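Local coordinates for protein tannase (Fusobacterium nucleatum subsp. nucleatum ATCC 25586, PDB 6YQ4) that probably hydrolyses gallotannins as a tannase of the alpha/beta-hydrolase type and binds a magnesium ion, at residues A[297-300]-A[301-305]; A[349-352]-A[353-357]. All coordinates share one frame; numbering follows the deposited sequence. Where two conformers were deposited one is given.

Neither contact closes a long loop. The two lie in series, without nesting or crossing. Both fall in the long insertion between the central-sheet strands 202-206 and 435-439, probably a cap over the hydrolase core. Contact 1 comes first, at the start of helix 298-316. The chain then runs through the two-stranded sheet of 328-330 and 335-338 and helix 340-344. Contact 2 is a proline turn in the loop that follows. The centres of the two are 22 Å apart. Both lean on helix 212-223. Contact 1 also packs on the core helix 450-461, whereas contact 2 packs on helix 259-279 and strand 228-232.

Contact 1 of 2, residues A[297-300]-A[301-305]; sequences GSFK and TYLSI
Phe299 and Leu303 make an i to i+4 side-chain contact in the first turns of helix 298-316. Phe299 CZ lies 3.9 Å from Leu303 CD2, and Phe299 CE2 lies 4.0 Å from Leu303 CG. Leu303 CG sits over one face of the ring. Phe299 carries its CG anti to the backbone N (chi1 177°), which swings the ring alongside the next turn. Ile454 and Leu457 touch Phe299 and Ala453 touches Leu303, which packs the insertion against helix 450-461, in the beta-alpha-beta crossover from strand 435-439 to 465-469 of the alpha/beta-hydrolase core. Gly297 holds the N-cap position. Its phi of 142° suits glycine, and it brings no side-chain cap. Its O accepts a hydrogen bond from Thr301 N, 3.3 Å. The bond of Tyr302 N to Ser298 O is shorter, 2.7 Å. Leu303 N to Phe299 O and Ser304 N to Lys300 O, each 3.0 Å, continue the alpha-helical pattern. Ser298 OG is hydrogen-bonded to Leu288 O and Thr290 N, tying the helix start to the preceding loop. The Lys300 chain bends at chi3 (-58°), and its NZ hydrogen-bonds to Asn296 OD1 and forms a salt bridge with Asp341 of helix 340-344.

Contact 2 of 2, residues A[349-352]-A[353-357]; sequences RMKS and PPAFD
A cis-proline turn, Ser352 to Ala355, reverses the chain in the loop between helices 340-344 and 364-368. The peptide bond before Pro354 is cis. Ser352 O comes within 3.3 Å of Ala355 N, but at an angle too poor for a hydrogen bond. Ala355 CA instead makes a CA-H...O contact with Ser352 O, also 3.3 Å. The turn brings Lys351 beside Ala355, with Lys351 CB 3.7 Å from Ala355 CB. The Lys351 chain is extended beyond CG, and this carries its amine to the Phe356 ring. Lys351 NZ is 3.8 Å from Phe356 CE2, approaching the ring obliquely. A water accepts from Lys351 NZ at 2.6 Å and donates to Ala355 O at 2.8 Å, bridging the two arms. Lys351 NZ also hydrogen-bonds to Asp446 O and to a glycerol, and the lysine side chain lies close to the presumed Ser-His-Asp triad. Ser352 OG is hydrogen-bonded to Arg231 NH1. Pro354 rests on Ile264 and Leu268 of helix 259-279, while Ala355 packs on Tyr219. The cis bond between the second and third residues, the extended proline angles and the missing i to i+3 hydrogen bond are typical of a type VI beta turn, closest to VIb.

Contact 1 of 2, residues A[297-300]-A[301-305]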
loop_
_atom_site.group_PDB
_atom_site.type_symbol
_atom_site.label_atom_id
_atom_site.label_comp_id
_atom_site.label_asym_id
_atom_site.label_seq_id
_atom_site.Cartn_x
_atom_site.Cartn_y
_atom_site.Cartn_z
ATOM N N GLY A 297 20.431 6.711 -17.290
ATOM C CA GLY A 297 19.799 6.192 -18.484
ATOM C C GLY A 297 18.336 6.572 -18.485
ATOM O O GLY A 297 17.891 7.379 -17.667
ATOM N N SER A 298 17.565 5.959 -19.386
ATOM C CA SER A 298 16.216 6.457 -19.635
ATOM C C SER A 298 15.311 6.321 -18.423
ATOM O O SER A 298 14.365 7.110 -18.277
ATOM C CB SER A 298 15.601 5.735 -20.826
ATOM O OG SER A 298 15.740 4.335 -20.666
ATOM N N PHE A 299 15.557 5.331 -17.548
ATOM C CA PHE A 299 14.647 5.159 -16.419
ATOM C C PHE A 299 14.705 6.357 -15.493
ATOM O O PHE A 299 13.662 6.829 -15.025
ATOM C CB PHE A 299 14.939 3.886 -15.625
ATOM C CG PHE A 299 14.049 3.732 -14.409
ATOM C CD1 PHE A 299 12.699 3.426 -14.550
ATOM C CD2 PHE A 299 14.549 3.940 -13.122
ATOM C CE1 PHE A 299 11.852 3.305 -13.409
ATOM C CE2 PHE A 299 13.723 3.812 -11.989
ATOM C CZ PHE A 299 12.375 3.497 -12.129
ATOM N N LYS A 300 15.920 6.855 -15.224
ATOM C CA LYS A 300 16.100 8.076 -14.439
ATOM C C LYS A 300 15.463 9.284 -15.123
ATOM O O LYS A 300 14.899 10.158 -14.450
ATOM C CB LYS A 300 17.595 8.320 -14.211
ATOM C CG LYS A 300 17.940 9.718 -13.673
ATOM C CD LYS A 300 19.403 9.839 -13.245
ATOM C CE LYS A 300 19.749 8.811 -12.169
ATOM N NZ LYS A 300 21.192 8.882 -11.749
ATOM N N THR A 301 15.548 9.354 -16.465
ATOM C CA THR A 301 14.888 10.425 -17.215
ATOM C C THR A 301 13.370 10.306 -17.115
ATOM O O THR A 301 12.659 11.316 -17.049
ATOM C CB THR A 301 15.351 10.397 -18.683
ATOM O OG1 THR A 301 16.735 10.750 -18.755
ATOM C CG2 THR A 301 14.550 11.367 -19.563
ATOM N N TYR A 302 12.859 9.077 -17.093
ATOM C CA TYR A 302 11.437 8.865 -16.848
ATOM C C TYR A 302 11.023 9.402 -15.477
ATOM O O TYR A 302 10.009 10.102 -15.353
ATOM C CB TYR A 302 11.107 7.376 -16.964
ATOM C CG TYR A 302 9.688 7.038 -16.595
ATOM C CD1 TYR A 302 8.660 7.197 -17.511
ATOM C CD2 TYR A 302 9.372 6.577 -15.336
ATOM C CE1 TYR A 302 7.367 6.909 -17.174
ATOM C CE2 TYR A 302 8.071 6.289 -14.990
ATOM C CZ TYR A 302 7.082 6.452 -15.917
ATOM O OH TYR A 302 5.789 6.146 -15.576
ATOM N N LEU A 303 11.789 9.073 -14.427
ATOM C CA LEU A 303 11.428 9.550 -13.099
ATOM C C LEU A 303 11.431 11.066 -13.034
ATOM O O LEU A 303 10.539 11.676 -12.428
ATOM C CB LEU A 303 12.379 8.998 -12.049
ATOM C CG LEU A 303 12.281 7.549 -11.651
ATOM C CD1 LEU A 303 12.710 7.472 -10.204
ATOM C CD2 LEU A 303 10.859 7.081 -11.817
ATOM N N SER A 304 12.445 11.690 -13.632
ATOM C CA SER A 304 12.535 13.135 -13.560
ATOM C C SER A 304 11.321 13.785 -14.208
ATOM O O SER A 304 10.909 14.871 -13.799
ATOM C CB SER A 304 13.835 13.603 -14.213
ATOM O OG SER A 304 13.684 13.731 -15.621
ATOM N N ILE A 305 10.712 13.119 -15.191
ATOM C CA ILE A 305 9.540 13.695 -15.847
ATOM C C ILE A 305 8.330 13.648 -14.925
ATOM O O ILE A 305 7.518 14.581 -14.902
ATOM C CB ILE A 305 9.281 12.984 -17.188
ATOM C CG1 ILE A 305 10.459 13.224 -18.129
ATOM C CG2 ILE A 305 8.042 13.526 -17.832
ATOM C CD1 ILE A 305 10.402 12.418 -19.417
#

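Contact 2 of 2, residues A[349-352]-A[353-357]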
loop_
_atom_site.group_PDB
_atom_site.type_symbol
_atom_site.label_atom_id
_atom_site.label_comp_id
_atom_site.label_asym_id
_atom_site.label_seq_id
_atom_site.Cartn_x
_atom_site.Cartn_y
_atom_site.Cartn_z
ATOM N N ARG A 349 17.884 12.661 4.009
ATOM C CA ARG A 349 17.354 11.325 3.786
ATOM C C ARG A 349 16.563 10.887 5.014
ATOM O O ARG A 349 16.762 11.400 6.109
ATOM C CB ARG A 349 18.496 10.340 3.476
ATOM C CG ARG A 349 18.634 9.146 4.428
ATOM C CD ARG A 349 20.068 8.588 4.530
ATOM N NE ARG A 349 20.777 8.475 3.253
ATOM C CZ ARG A 349 20.972 7.339 2.582
ATOM N NH1 ARG A 349 21.632 7.353 1.435
ATOM N NH2 ARG A 349 20.499 6.186 3.044
ATOM N N MET A 350 15.653 9.935 4.823
ATOM C CA MET A 350 14.864 9.417 5.936
ATOM C C MET A 350 15.435 8.117 6.504
ATOM O O MET A 350 15.994 8.098 7.598
ATOM C CB MET A 350 13.433 9.188 5.495
ATOM C CG MET A 350 12.483 9.119 6.649
ATOM S SD MET A 350 10.901 8.440 6.196
ATOM C CE MET A 350 10.604 7.289 7.548
ATOM N N LYS A 351 15.275 7.017 5.788
ATOM C CA LYS A 351 15.739 5.743 6.300
ATOM C C LYS A 351 17.230 5.576 6.027
ATOM O O LYS A 351 17.789 6.172 5.105
ATOM C CB LYS A 351 14.938 4.600 5.672
ATOM C CG LYS A 351 13.437 4.755 5.847
ATOM C CD LYS A 351 12.691 3.453 5.649
ATOM C CE LYS A 351 11.226 3.645 5.986
ATOM N NZ LYS A 351 10.357 2.542 5.434
ATOM N N SER A 352 17.881 4.759 6.860
ATOM C CA SER A 352 19.291 4.431 6.740
ATOM C C SER A 352 19.478 3.072 6.070
ATOM O O SER A 352 18.663 2.167 6.258
ATOM C CB SER A 352 19.961 4.421 8.117
ATOM O OG SER A 352 19.632 5.601 8.816
ATOM N N PRO A 353 20.567 2.893 5.324
ATOM C CA PRO A 353 20.725 1.686 4.506
ATOM C C PRO A 353 21.209 0.506 5.330
ATOM O O PRO A 353 22.135 0.646 6.140
ATOM C CB PRO A 353 21.787 2.108 3.476
ATOM C CG PRO A 353 22.646 3.081 4.233
ATOM C CD PRO A 353 21.763 3.758 5.268
ATOM N N PRO A 354 20.668 -0.703 5.096
ATOM C CA PRO A 354 19.587 -1.000 4.140
ATOM C C PRO A 354 18.204 -0.668 4.709
ATOM O O PRO A 354 17.833 -1.157 5.762
ATOM C CB PRO A 354 19.730 -2.518 3.887
ATOM C CG PRO A 354 21.087 -2.886 4.439
ATOM C CD PRO A 354 21.346 -1.929 5.558
ATOM N N ALA A 355 17.444 0.134 3.970
ATOM C CA ALA A 355 16.237 0.761 4.501
ATOM C C ALA A 355 15.141 -0.241 4.886
ATOM O O ALA A 355 14.333 0.052 5.774
ATOM C CB ALA A 355 15.699 1.760 3.468
ATOM N N PHE A 356 15.062 -1.395 4.220
ATOM C CA PHE A 356 14.012 -2.378 4.475
ATOM C C PHE A 356 14.541 -3.677 5.073
ATOM O O PHE A 356 14.029 -4.125 6.109
ATOM C CB PHE A 356 13.219 -2.654 3.181
ATOM C CG PHE A 356 12.514 -1.437 2.657
ATOM C CD1 PHE A 356 13.188 -0.525 1.849
ATOM C CD2 PHE A 356 11.210 -1.164 3.022
ATOM C CE1 PHE A 356 12.581 0.617 1.412
ATOM C CE2 PHE A 356 10.588 -0.017 2.572
ATOM C CZ PHE A 356 11.274 0.875 1.758
ATOM N N ASP A 357 15.568 -4.301 4.480
ATOM C CA ASP A 357 16.174 -5.496 5.082
ATOM C C ASP A 357 17.426 -5.096 5.874
ATOM O O ASP A 357 18.560 -5.193 5.376
ATOM C CB ASP A 357 16.492 -6.553 4.031
ATOM C CG ASP A 357 16.785 -7.909 4.663
ATOM O OD1 ASP A 357 16.742 -7.951 5.918
ATOM O OD2 ASP A 357 17.037 -8.916 3.939
HETATM O O HOH W 1 11.657 0.536 6.327
#